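Local coordinates for protein putative DNA helicase (Lactobacillus plantarum, PDB 3DMN) that is of unknown function but, as the C-terminal part of a possible UvrD-like helicase, probably contributes one RecA-like lobe to an ATP-driven DNA-unwinding motor, at residues Q9-F14 with S142-E147; L34-V39 with V51-M56; I67-A72 with Q125-R130; A76-L81 with E86-I91; T139-S142 with E147-L150. All blocks are in the same frame, centred on the assembly; numbering follows the deposited sequence. Where two conformers were deposited one is given.

All five contacts surround one parallel sheet. Interactions 1 and 5 are buried and adjoin: both meet on the loop and strand after helix 134-141, sharing Ser142 and Glu147, and both rest on hydrocarbon packing. Interaction 2 is partly buried and polar, two amides meeting between helix 43-59 and strand 36-40, the neighbour of the strand used by interaction 5. Interactions 3 and 4 both use helix 71-82. Just ahead of the helix, in the buried interaction 3, a lysine reaches a carbonyl and an acetate; in the partly buried interaction 4, at edge strand 88-90, threonine and aliphatic groups pack and acetates take up backbone N-H groups. Interactions 1 and 3 meet where Arg143 touches Ile67.

Interaction 1 of 5, residues Q9-F14 with S142-E147; sequences QQITDF and SRAMHE. With ACT (acetate ion), chain G.
Ile11 turns CG2 anti to its backbone N and CG1 back beside it (chi1 -69°), and the extended second torsion then carries CD1 forward, so both branches face the 142-147 loop. CG2 lies 3.4 Å from the carbonyl oxygen of Ala144, while CD1 is 4.0 Å from the Ala144 methyl, CB. The same CD1 reaches along the corner at Met145 (a selenomethionine) and His146, coming within 3.6 Å of His146 C, so that one buried isoleucine covers four residues of loop backbone. No hydrogen bond joins the two segments; Ala144 O takes one from Ser7 OG, just ahead of helix 9-16. The loop carries the Ser-Arg-Ala sequence of what is probably motif VI of superfamily 1 helicases, whose arginine in PcrA and UvrD contacts the ATP gamma-phosphate. Arg143 points away from the helix, and its chain bends at chi2 (-89°) to set the guanidinium edge-on and in plane with an acetate. NE meets OXT at 3.0 Å in a nearly straight bond (172°); the approach of NH2 to acetate O is so short that its exact length is doubtful. An anion held there is consistent with a phosphate site. At the corner, the His146 ring lies with one face under Met145 CB, 3.7 Å above the plane, and its ND1 is hydrogen-bonded to Asp116.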
# COMPACT_ATOMS: atom_id res chain seq x y z
N GLN A 9 -6.31 12.45 -9.45
CA GLN A 9 -5.50 12.34 -10.67
C GLN A 9 -4.10 11.77 -10.42
O GLN A 9 -3.57 11.05 -11.26
CB GLN A 9 -5.35 13.72 -11.29
CG GLN A 9 -4.52 13.66 -12.58
CD GLN A 9 -4.61 14.95 -13.35
OE1 GLN A 9 -4.66 16.05 -12.78
NE2 GLN A 9 -4.64 14.83 -14.67
N GLN A 10 -3.51 12.12 -9.29
CA GLN A 10 -2.15 11.67 -8.96
C GLN A 10 -2.11 10.15 -8.86
O GLN A 10 -1.22 9.50 -9.43
CB GLN A 10 -1.68 12.33 -7.66
CG GLN A 10 -1.26 13.80 -7.86
CD GLN A 10 -2.39 14.76 -8.09
OE1 GLN A 10 -3.56 14.50 -7.77
NE2 GLN A 10 -2.05 15.90 -8.66
N ILE A 11 -3.07 9.58 -8.12
CA ILE A 11 -3.12 8.12 -7.96
C ILE A 11 -3.49 7.44 -9.28
O ILE A 11 -2.88 6.44 -9.64
CB ILE A 11 -4.10 7.76 -6.80
CG1 ILE A 11 -3.44 8.21 -5.50
CG2 ILE A 11 -4.43 6.27 -6.75
CD1 ILE A 11 -4.36 8.17 -4.34
N THR A 12 -4.46 8.00 -10.00
CA THR A 12 -4.89 7.45 -11.29
C THR A 12 -3.72 7.38 -12.28
O THR A 12 -3.51 6.37 -12.96
CB THR A 12 -6.02 8.34 -11.85
OG1 THR A 12 -7.16 8.22 -10.97
CG2 THR A 12 -6.38 7.92 -13.27
N ASP A 13 -2.97 8.46 -12.36
CA ASP A 13 -1.86 8.52 -13.29
C ASP A 13 -0.70 7.57 -12.94
O ASP A 13 -0.13 6.95 -13.82
CB ASP A 13 -1.33 9.95 -13.39
CG ASP A 13 -2.19 10.82 -14.25
OD1 ASP A 13 -3.19 10.34 -14.87
OD2 ASP A 13 -1.90 12.04 -14.32
N PHE A 14 -0.34 7.53 -11.66
CA PHE A 14 0.65 6.57 -11.20
C PHE A 14 0.19 5.12 -11.48
O PHE A 14 0.92 4.31 -12.11
CB PHE A 14 0.89 6.79 -9.71
CG PHE A 14 1.78 5.73 -9.10
CD1 PHE A 14 3.16 5.91 -9.09
CD2 PHE A 14 1.24 4.63 -8.46
CE1 PHE A 14 4.03 4.94 -8.52
CE2 PHE A 14 2.06 3.66 -7.89
CZ PHE A 14 3.45 3.81 -7.88
N SER A 142 -4.82 0.74 -6.84
CA SER A 142 -6.01 1.44 -7.30
C SER A 142 -7.11 1.50 -6.22
O SER A 142 -8.12 2.19 -6.40
CB SER A 142 -6.52 0.84 -8.62
OG SER A 142 -5.56 1.05 -9.67
N ARG A 143 -6.91 0.77 -5.11
CA ARG A 143 -7.86 0.81 -3.97
C ARG A 143 -7.77 2.14 -3.24
O ARG A 143 -8.66 2.46 -2.46
CB ARG A 143 -7.59 -0.30 -2.98
CG ARG A 143 -7.59 -1.69 -3.60
CD ARG A 143 -8.93 -2.27 -3.60
NE ARG A 143 -8.98 -3.56 -4.28
CZ ARG A 143 -10.06 -4.00 -4.91
NH1 ARG A 143 -11.16 -3.24 -4.94
NH2 ARG A 143 -10.05 -5.19 -5.53
N ALA A 144 -6.66 2.88 -3.43
CA ALA A 144 -6.47 4.17 -2.73
C ALA A 144 -7.22 5.27 -3.42
O ALA A 144 -7.04 5.50 -4.64
CB ALA A 144 -4.97 4.58 -2.70
N MSE A 145 -8.00 6.00 -2.63
CA MSE A 145 -8.78 7.11 -3.18
C MSE A 145 -7.97 8.40 -3.10
O MSE A 145 -7.96 9.17 -4.08
CB MSE A 145 -10.14 7.24 -2.48
CG MSE A 145 -11.04 6.07 -2.72
SE MSE A 145 -11.50 5.79 -4.64
CE MSE A 145 -10.35 4.24 -5.06
N HIS A 146 -7.30 8.64 -1.98
CA HIS A 146 -6.76 9.98 -1.70
C HIS A 146 -5.25 9.99 -1.40
O HIS A 146 -4.54 10.90 -1.83
CB HIS A 146 -7.58 10.67 -0.58
CG HIS A 146 -9.06 10.74 -0.89
ND1 HIS A 146 -10.04 10.26 -0.04
CD2 HIS A 146 -9.71 11.18 -2.00
CE1 HIS A 146 -11.23 10.41 -0.60
NE2 HIS A 146 -11.06 10.98 -1.78
N GLU A 147 -4.75 8.96 -0.71
CA GLU A 147 -3.32 8.86 -0.36
C GLU A 147 -2.84 7.45 -0.64
O GLU A 147 -3.50 6.49 -0.29
CB GLU A 147 -3.13 9.18 1.12
CG GLU A 147 -1.69 9.54 1.49
CD GLU A 147 -1.32 10.99 1.10
OE1 GLU A 147 -2.25 11.80 0.88
OE2 GLU A 147 -0.11 11.32 1.05
C ACT G . -6.79 -6.23 -4.65
O ACT G . -7.99 -6.45 -4.93
OXT ACT G . -6.57 -5.25 -3.94
CH3 ACT G . -5.70 -7.08 -5.18

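Interaction 2 of 5, residues L34-V39 with V51-M56; sequences LPNVVV and VDQLAM
Asn36 and Gln53 reach toward each other from opposite directions, and their two amides make the whole contact. Asn36 OD1 stands 3.0 Å from Gln53 NE2, with the planes of the two amide groups turned 56° against each other, so the groups meet neither stacked nor coplanar. The backbones remain well separated, CA of Asn36 being 9.8 Å from CA of Gln53, and the gap is spanned by the length of the glutamine. Its CG lies anti to the backbone N (chi1 -169°), and a bend at chi2 then swings the amide over toward the sheet. Asn36 places CG between its backbone N and carbonyl carbon (chi1 67°), which sends its shorter arm out toward the helix.

Strand 36-40 and helix 43-59 begin a beta-alpha-beta crossover of the parallel alpha/beta sheet: the helix passes over the sheet to strand 64-68, skipping two strands, and one of those skipped is 147-153, directly beside 36-40. That neighbour positions the asparagine. Asn36 ND2 probably donates a hydrogen bond to Thr149 OG1, with a weak second one to the carbonyl of Leu148, which leaves OD1 turned to the glutamine. Thr149 OG1 also lies against Gln53 CD, so the hydroxyl sits beside both amides. Farther out, backbone bonds of Asn36 with Leu148 and Leu150 fix the strand, and Pro35 just before it packs its CG on Phe14 CB at 3.8 Å.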
# COMPACT_ATOMS: atom_id res chain seq x y z
N LEU A 34 1.22 13.36 -4.55
CA LEU A 34 1.84 12.28 -5.33
C LEU A 34 2.00 11.04 -4.44
O LEU A 34 2.36 11.18 -3.26
CB LEU A 34 3.23 12.67 -5.83
CG LEU A 34 3.28 13.75 -6.90
CD1 LEU A 34 4.74 14.14 -7.17
CD2 LEU A 34 2.57 13.32 -8.17
N PRO A 35 1.74 9.83 -5.00
CA PRO A 35 2.08 8.61 -4.22
C PRO A 35 3.51 8.66 -3.75
O PRO A 35 4.39 9.19 -4.44
CB PRO A 35 1.88 7.47 -5.22
CG PRO A 35 0.79 8.04 -6.17
CD PRO A 35 1.13 9.52 -6.30
N ASN A 36 3.73 8.19 -2.53
CA ASN A 36 5.11 8.16 -1.99
C ASN A 36 5.60 6.74 -1.89
O ASN A 36 4.95 5.89 -1.30
CB ASN A 36 5.28 8.95 -0.68
CG ASN A 36 4.53 8.36 0.51
OD1 ASN A 36 5.14 8.15 1.58
ND2 ASN A 36 3.25 8.14 0.36
N VAL A 37 6.77 6.51 -2.49
CA VAL A 37 7.41 5.20 -2.47
C VAL A 37 8.62 5.28 -1.54
O VAL A 37 9.42 6.24 -1.61
CB VAL A 37 7.87 4.82 -3.91
CG1 VAL A 37 8.65 3.49 -3.91
CG2 VAL A 37 6.63 4.73 -4.83
N VAL A 38 8.74 4.28 -0.67
CA VAL A 38 9.90 4.26 0.25
C VAL A 38 10.50 2.90 0.17
O VAL A 38 9.83 1.90 0.39
CB VAL A 38 9.51 4.59 1.70
CG1 VAL A 38 10.76 4.70 2.56
CG2 VAL A 38 8.73 5.89 1.75
N VAL A 39 11.80 2.88 -0.16
CA VAL A 39 12.54 1.61 -0.25
C VAL A 39 13.41 1.50 0.98
O VAL A 39 14.16 2.44 1.30
CB VAL A 39 13.38 1.53 -1.53
CG1 VAL A 39 14.25 0.24 -1.53
CG2 VAL A 39 12.45 1.58 -2.76
N VAL A 51 4.85 2.41 10.39
CA VAL A 51 4.47 3.12 11.63
C VAL A 51 4.44 4.64 11.40
O VAL A 51 3.48 5.36 11.77
CB VAL A 51 5.45 2.74 12.76
CG1 VAL A 51 5.31 3.67 13.96
CG2 VAL A 51 5.18 1.30 13.20
N ASP A 52 5.49 5.12 10.73
CA ASP A 52 5.66 6.52 10.45
C ASP A 52 4.56 7.05 9.51
O ASP A 52 3.99 8.14 9.74
CB ASP A 52 7.02 6.78 9.85
CG ASP A 52 8.14 6.57 10.83
OD1 ASP A 52 7.88 6.29 12.01
OD2 ASP A 52 9.30 6.75 10.40
N GLN A 53 4.26 6.27 8.46
CA GLN A 53 3.20 6.65 7.54
C GLN A 53 1.82 6.67 8.21
O GLN A 53 1.00 7.55 7.95
CB GLN A 53 3.18 5.73 6.32
CG GLN A 53 2.25 6.26 5.21
CD GLN A 53 2.78 7.52 4.57
OE1 GLN A 53 2.06 8.51 4.40
NE2 GLN A 53 4.05 7.50 4.26
N LEU A 54 1.57 5.71 9.10
CA LEU A 54 0.30 5.67 9.81
C LEU A 54 0.15 6.93 10.65
O LEU A 54 -0.91 7.55 10.69
CB LEU A 54 0.23 4.43 10.67
CG LEU A 54 -0.00 3.11 9.90
CD1 LEU A 54 0.17 1.95 10.84
CD2 LEU A 54 -1.40 3.07 9.26
N ALA A 55 1.25 7.35 11.29
CA ALA A 55 1.23 8.57 12.10
C ALA A 55 0.98 9.79 11.21
O ALA A 55 0.20 10.66 11.58
CB ALA A 55 2.52 8.72 12.89
N MSE A 56 1.65 9.86 10.05
CA MSE A 56 1.44 10.96 9.12
C MSE A 56 -0.00 11.00 8.64
O MSE A 56 -0.65 12.04 8.71
CB MSE A 56 2.36 10.85 7.91
CG MSE A 56 2.10 11.90 6.84
SE MSE A 56 2.54 13.70 7.46
CE MSE A 56 4.37 13.33 8.05

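Interaction 3 of 5, residues I67-A72 with Q125-R130; sequences IGKSLA and QENYQR. With ACT (acetate ion), chain B; ACT (acetate ion), chain E.
Lys69 lays its aliphatic chain along the Tyr128 side chain, the two sliding past each other in opposite directions: CB is 3.4 Å from Tyr128 OH and CD is 4.1 Å from CZ. Lys69 and the 125-130 loop follow neighbouring parallel strands, 64-68 and 118-121, at the carboxyl edge of the RecA-like sheet, the side where P-loop-type folds commonly hold their ligands. The lysine is extended as far as CD and bends only at chi3 (63°), which curls the ammonium group over the ring. NZ ends almost on the ring normal, but at 5.5 Å from the centroid the cation-pi attraction is weak at most. Its firmer partner is the carbonyl of Asn127: NZ donates to O at 2.9 Å, in the carbonyl plane and onto a lone pair, with a C=O...N angle of 113°. A second bond runs from NZ to OXT of an acetate at 2.8 Å, so a carbonyl and a probable crystallisation anion both take N-H groups of the ammonium. Were Lys69 a methionine, Asn127 O and the acetate would probably both be left without their charged donor. Beside the lysine, Ser70 caps helix 71-82 by accepting from Glu73 N with its OG. A second acetate sits on the other loop, held by the successive N-H groups of Gln125 and Glu126. Leu136 and Ile140 of helix 134-141 also pack on Tyr128, the isoleucine at its hydroxyl end, and that hydroxyl donates to a water at 2.8 Å that in turn donates to Ile67 O.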
# COMPACT_ATOMS: atom_id res chain seq x y z
N ILE A 67 -2.46 -2.93 2.64
CA ILE A 67 -2.74 -4.12 1.80
C ILE A 67 -1.47 -4.92 1.56
O ILE A 67 -0.49 -4.37 1.00
CB ILE A 67 -3.38 -3.74 0.44
CG1 ILE A 67 -4.59 -2.85 0.70
CG2 ILE A 67 -3.74 -5.01 -0.34
CD1 ILE A 67 -5.37 -2.34 -0.56
N GLY A 68 -1.46 -6.16 2.02
CA GLY A 68 -0.31 -7.10 1.80
C GLY A 68 -0.73 -8.09 0.70
O GLY A 68 -1.90 -8.28 0.45
N LYS A 69 0.22 -8.72 0.07
CA LYS A 69 -0.10 -9.58 -1.08
C LYS A 69 -0.83 -10.82 -0.64
O LYS A 69 -1.81 -11.22 -1.30
CB LYS A 69 1.18 -9.95 -1.83
CG LYS A 69 0.89 -10.83 -3.06
CD LYS A 69 2.16 -11.10 -3.91
CE LYS A 69 3.20 -11.87 -3.13
NZ LYS A 69 4.34 -12.31 -4.05
N SER A 70 -0.28 -11.48 0.39
CA SER A 70 -0.76 -12.79 0.77
C SER A 70 -1.09 -12.81 2.24
O SER A 70 -0.61 -11.94 3.01
CB SER A 70 0.36 -13.83 0.53
OG SER A 70 1.44 -13.58 1.44
N LEU A 71 -1.84 -13.83 2.68
CA LEU A 71 -2.09 -13.94 4.12
C LEU A 71 -0.79 -14.04 4.93
O LEU A 71 -0.68 -13.43 5.98
CB LEU A 71 -3.01 -15.12 4.45
CG LEU A 71 -3.27 -15.29 5.93
CD1 LEU A 71 -4.05 -14.07 6.47
CD2 LEU A 71 -4.02 -16.58 6.18
N ALA A 72 0.17 -14.85 4.47
CA ALA A 72 1.39 -15.11 5.27
C ALA A 72 2.12 -13.76 5.49
O ALA A 72 2.60 -13.44 6.61
CB ALA A 72 2.29 -16.06 4.53
N GLN A 125 10.93 -6.52 -5.18
CA GLN A 125 11.24 -7.35 -6.34
C GLN A 125 10.76 -8.77 -6.10
O GLN A 125 10.17 -9.39 -7.00
CB GLN A 125 12.76 -7.31 -6.52
CG GLN A 125 13.27 -8.06 -7.62
CD GLN A 125 14.78 -7.87 -7.65
OE1 GLN A 125 15.26 -6.80 -8.02
NE2 GLN A 125 15.51 -8.88 -7.19
N GLU A 126 10.98 -9.30 -4.90
CA GLU A 126 10.61 -10.69 -4.65
C GLU A 126 9.12 -10.89 -4.79
O GLU A 126 8.67 -11.92 -5.33
CB GLU A 126 11.07 -11.14 -3.27
CG GLU A 126 10.87 -12.64 -3.18
CD GLU A 126 11.44 -13.22 -1.93
OE1 GLU A 126 12.11 -12.47 -1.17
OE2 GLU A 126 11.19 -14.42 -1.71
N ASN A 127 8.35 -9.92 -4.29
CA ASN A 127 6.90 -10.06 -4.25
C ASN A 127 6.22 -9.72 -5.58
O ASN A 127 5.08 -10.22 -5.85
CB ASN A 127 6.31 -9.17 -3.14
CG ASN A 127 6.43 -9.82 -1.77
OD1 ASN A 127 6.67 -9.13 -0.76
ND2 ASN A 127 6.21 -11.11 -1.72
N TYR A 128 6.84 -8.83 -6.36
CA TYR A 128 6.20 -8.38 -7.58
C TYR A 128 7.24 -8.37 -8.68
O TYR A 128 7.71 -7.31 -9.08
CB TYR A 128 5.58 -6.99 -7.37
CG TYR A 128 4.45 -7.01 -6.36
CD1 TYR A 128 3.13 -7.35 -6.75
CD2 TYR A 128 4.67 -6.66 -5.03
CE1 TYR A 128 2.10 -7.38 -5.82
CE2 TYR A 128 3.62 -6.69 -4.06
CZ TYR A 128 2.33 -7.03 -4.48
OH TYR A 128 1.30 -7.05 -3.54
N GLN A 129 7.57 -9.57 -9.18
CA GLN A 129 8.65 -9.77 -10.11
C GLN A 129 8.12 -10.03 -11.52
O GLN A 129 8.74 -9.67 -12.51
CB GLN A 129 9.45 -11.01 -9.65
CG GLN A 129 10.44 -11.55 -10.63
CD GLN A 129 11.75 -10.83 -10.54
OE1 GLN A 129 12.50 -11.02 -9.57
NE2 GLN A 129 12.05 -10.01 -11.53
N ARG A 130 6.94 -10.64 -11.61
CA ARG A 130 6.49 -11.19 -12.89
C ARG A 130 5.58 -10.23 -13.61
O ARG A 130 4.78 -9.53 -12.99
CB ARG A 130 5.73 -12.51 -12.68
CG ARG A 130 6.58 -13.55 -11.99
CD ARG A 130 5.88 -14.91 -12.03
NE ARG A 130 5.71 -15.43 -13.38
CZ ARG A 130 6.65 -16.03 -14.09
NH1 ARG A 130 7.89 -16.20 -13.59
NH2 ARG A 130 6.36 -16.47 -15.31
C ACT B . 13.71 -7.59 -2.99
O ACT B . 13.37 -6.51 -3.48
OXT ACT B . 13.10 -8.64 -3.24
CH3 ACT B . 14.80 -7.52 -2.12
C ACT E . 5.60 -14.55 -1.88
O ACT E . 4.38 -14.29 -1.70
OXT ACT E . 6.20 -13.96 -2.83
CH3 ACT E . 6.22 -15.55 -0.98
O HOH W 1 1.46 -5.71 -1.03

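Interaction 4 of 5, residues A76-L81 with E86-I91; sequences ALTKAL and EQVTLI. With ACT (acetate ion), chain F; ACT (acetate ion), chain C.
Leu81 and Glu86 share the one hydrogen bond across the contact, Glu86 N to Leu81 O at 3.1 Å, which ties the start of the returning chain to the end of helix 71-82. Helix and strand belong to a beta-alpha-beta unit of the parallel sheet: strand 64-68, the helix, and a crossover that passes over strand 102-106 to reach edge strand 88-90. Their axes run nearly antiparallel (165°), 8.9 Å apart. Apolar packing fills the space between: Val88 sets CG2 against Leu81 CB at 3.8 Å and its other methyl, CG1, against Thr78 CG2 at 3.7 Å, the valine straddling two helix residues one turn apart. Thr78 OG1 lies 3.6 Å from Leu90 CB, but its hydrogen bond goes back within the helix to Cys74 O. Replacing Thr78 by an alanine removes the methyl beside Val88 CG1 and the hydroxyl bonded to Cys74 O, and would probably open a gap against the strand. Two acetates, probably from the crystallisation liquor, bind at the outer edge, where Val88 N and Leu90 N point away from strand 102-106. Val88 N donates to one at 3.0 Å; the other accepts from Leu90 N and lays its CH3 3.3 Å from Thr78 CG2.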
# COMPACT_ATOMS: atom_id res chain seq x y z
N ALA A 76 2.81 -11.72 9.08
CA ALA A 76 4.15 -11.31 9.55
C ALA A 76 4.12 -9.80 9.88
O ALA A 76 4.66 -9.38 10.90
CB ALA A 76 5.18 -11.58 8.50
N LEU A 77 3.46 -9.01 9.03
CA LEU A 77 3.41 -7.55 9.26
C LEU A 77 2.60 -7.26 10.50
O LEU A 77 2.96 -6.39 11.29
CB LEU A 77 2.83 -6.83 8.04
CG LEU A 77 2.68 -5.33 8.27
CD1 LEU A 77 4.05 -4.68 8.53
CD2 LEU A 77 1.94 -4.64 7.11
N THR A 78 1.48 -7.96 10.63
CA THR A 78 0.57 -7.76 11.77
C THR A 78 1.31 -8.01 13.09
O THR A 78 1.22 -7.19 14.01
CB THR A 78 -0.69 -8.62 11.62
OG1 THR A 78 -1.43 -8.16 10.48
CG2 THR A 78 -1.55 -8.52 12.90
N LYS A 79 2.00 -9.14 13.18
CA LYS A 79 2.74 -9.47 14.41
C LYS A 79 3.73 -8.33 14.71
O LYS A 79 3.85 -7.88 15.84
CB LYS A 79 3.49 -10.79 14.22
CG LYS A 79 4.36 -11.13 15.41
CD LYS A 79 5.13 -12.43 15.18
CE LYS A 79 6.16 -12.64 16.29
NZ LYS A 79 6.97 -13.89 16.13
N ALA A 80 4.44 -7.87 13.67
CA ALA A 80 5.45 -6.82 13.86
C ALA A 80 4.78 -5.51 14.31
O ALA A 80 5.26 -4.85 15.24
CB ALA A 80 6.22 -6.61 12.60
N LEU A 81 3.65 -5.15 13.70
CA LEU A 81 3.03 -3.88 14.04
C LEU A 81 2.48 -3.91 15.47
O LEU A 81 2.55 -2.91 16.21
CB LEU A 81 1.92 -3.56 13.07
CG LEU A 81 2.40 -3.10 11.69
CD1 LEU A 81 1.12 -3.01 10.83
CD2 LEU A 81 3.11 -1.72 11.75
N GLU A 86 0.94 -0.82 17.92
CA GLU A 86 -0.20 -0.42 17.07
C GLU A 86 -1.40 -1.27 17.45
O GLU A 86 -1.25 -2.46 17.80
CB GLU A 86 0.10 -0.67 15.59
CG GLU A 86 1.29 0.14 15.06
CD GLU A 86 1.01 1.63 14.79
OE1 GLU A 86 -0.11 2.14 15.01
OE2 GLU A 86 1.96 2.30 14.30
N GLN A 87 -2.60 -0.69 17.27
CA GLN A 87 -3.83 -1.49 17.33
C GLN A 87 -4.01 -2.02 15.92
O GLN A 87 -4.08 -1.23 15.00
CB GLN A 87 -5.03 -0.60 17.68
CG GLN A 87 -6.29 -1.36 18.05
CD GLN A 87 -7.41 -0.43 18.54
OE1 GLN A 87 -7.49 0.74 18.15
NE2 GLN A 87 -8.27 -0.95 19.39
N VAL A 88 -4.01 -3.34 15.77
CA VAL A 88 -4.03 -3.95 14.41
C VAL A 88 -5.16 -4.96 14.29
O VAL A 88 -5.41 -5.78 15.21
CB VAL A 88 -2.73 -4.66 14.08
CG1 VAL A 88 -2.70 -5.03 12.55
CG2 VAL A 88 -1.57 -3.76 14.43
N THR A 89 -5.85 -4.87 13.15
CA THR A 89 -6.88 -5.85 12.81
C THR A 89 -6.50 -6.47 11.47
O THR A 89 -6.54 -5.79 10.44
CB THR A 89 -8.24 -5.17 12.71
OG1 THR A 89 -8.60 -4.67 14.00
CG2 THR A 89 -9.31 -6.18 12.24
N LEU A 90 -6.11 -7.74 11.51
CA LEU A 90 -5.81 -8.46 10.29
C LEU A 90 -7.15 -9.00 9.83
O LEU A 90 -7.74 -9.91 10.48
CB LEU A 90 -4.76 -9.54 10.54
CG LEU A 90 -4.51 -10.54 9.41
CD1 LEU A 90 -4.27 -9.77 8.19
CD2 LEU A 90 -3.35 -11.43 9.73
N ILE A 91 -7.69 -8.34 8.79
CA ILE A 91 -9.11 -8.52 8.41
C ILE A 91 -9.34 -9.84 7.76
O ILE A 91 -8.47 -10.36 7.05
CB ILE A 91 -9.76 -7.34 7.57
CG1 ILE A 91 -9.25 -7.31 6.12
CG2 ILE A 91 -9.65 -5.98 8.32
CD1 ILE A 91 -10.22 -6.66 5.13
C ACT F . -5.90 -9.18 14.57
O ACT F . -6.94 -9.20 13.85
OXT ACT F . -6.06 -8.98 15.80
CH3 ACT F . -4.56 -9.45 14.01
C ACT C . -4.51 -5.15 18.91
O ACT C . -3.48 -5.03 18.21
OXT ACT C . -5.51 -4.52 18.50
CH3 ACT C . -4.57 -5.98 20.09

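Interaction 5 of 5, residues T139-S142 with E147-L150; sequences TICS and ELTL
Cys141 presents its flank to Leu148 and its sulfur to Leu150, two leucines that stand two residues apart on the same side of strand 147-153. Leu148 points toward the helix: its CG is anti to the backbone N (chi1 172°), and the fork of its two methyls comes to rest against the last turn. One prong, CD2, is 4.0 Å from Cys141 CB; the other, CD1, lies 3.9 Å from the carbonyl oxygen of Cys141, so the leucine covers backbone as well as side chain. Leu150 starts off at an angle to the helix, and CG beside its own backbone N (chi1 -71°) brings CD2 round to within 4.2 Å of Cys141 SG. The side chains meet by apolar contact alone, with no hydrogen bond across, and none of the pairs is tight. The contact closes the beta-alpha-beta unit of strand 118-121, helix 134-141 and strand 147-153, two adjacent parallel strands with the helix packed across them, as in the RecA-like lobes of helicases. Val120, on the first of these strands, touches Cys141, Leu148 and Leu150 alike, filling in beside them. On another flank helix 9-16 closes over the leucines, the Phe14 ring bringing CD2 against Leu148 CD2 and CE2 against Leu150 CD1.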
# COMPACT_ATOMS: atom_id res chain seq x y z
N THR A 139 -4.24 -3.34 -9.25
CA THR A 139 -5.48 -3.44 -8.48
C THR A 139 -5.30 -3.00 -7.02
O THR A 139 -6.12 -2.29 -6.49
CB THR A 139 -6.03 -4.86 -8.56
OG1 THR A 139 -6.28 -5.14 -9.94
CG2 THR A 139 -7.33 -4.98 -7.79
N ILE A 140 -4.23 -3.44 -6.39
CA ILE A 140 -3.97 -3.04 -5.00
C ILE A 140 -3.82 -1.53 -4.89
O ILE A 140 -4.44 -0.89 -4.04
CB ILE A 140 -2.72 -3.73 -4.50
CG1 ILE A 140 -2.98 -5.25 -4.38
CG2 ILE A 140 -2.28 -3.14 -3.15
CD1 ILE A 140 -1.69 -6.05 -4.01
N CYS A 141 -2.98 -0.97 -5.74
CA CYS A 141 -2.71 0.46 -5.64
C CYS A 141 -3.97 1.27 -5.95
O CYS A 141 -4.18 2.33 -5.35
CB CYS A 141 -1.59 0.83 -6.61
SG CYS A 141 0.02 0.26 -6.12
N SER A 142 -4.82 0.74 -6.84
CA SER A 142 -6.01 1.44 -7.30
C SER A 142 -7.11 1.50 -6.22
O SER A 142 -8.12 2.19 -6.40
CB SER A 142 -6.52 0.84 -8.62
OG SER A 142 -5.56 1.05 -9.67
N GLU A 147 -4.75 8.96 -0.71
CA GLU A 147 -3.32 8.86 -0.36
C GLU A 147 -2.84 7.45 -0.64
O GLU A 147 -3.50 6.49 -0.29
CB GLU A 147 -3.13 9.18 1.12
CG GLU A 147 -1.69 9.54 1.49
CD GLU A 147 -1.32 10.99 1.10
OE1 GLU A 147 -2.25 11.80 0.88
OE2 GLU A 147 -0.11 11.32 1.05
N LEU A 148 -1.69 7.35 -1.29
CA LEU A 148 -1.11 6.05 -1.63
C LEU A 148 0.37 6.04 -1.28
O LEU A 148 1.12 6.92 -1.73
CB LEU A 148 -1.32 5.76 -3.12
CG LEU A 148 -0.61 4.53 -3.68
CD1 LEU A 148 -1.15 3.24 -3.02
CD2 LEU A 148 -0.70 4.48 -5.25
N THR A 149 0.76 5.04 -0.51
CA THR A 149 2.16 4.89 -0.06
C THR A 149 2.54 3.47 -0.41
O THR A 149 1.78 2.56 -0.23
CB THR A 149 2.28 5.03 1.49
OG1 THR A 149 1.85 6.32 1.88
CG2 THR A 149 3.75 4.83 1.92
N LEU A 150 3.75 3.31 -0.94
CA LEU A 150 4.31 1.96 -1.20
C LEU A 150 5.58 1.83 -0.40
O LEU A 150 6.48 2.67 -0.51
CB LEU A 150 4.62 1.70 -2.69
CG LEU A 150 3.43 1.53 -3.62
CD1 LEU A 150 2.78 2.85 -3.92
CD2 LEU A 150 3.95 0.94 -4.95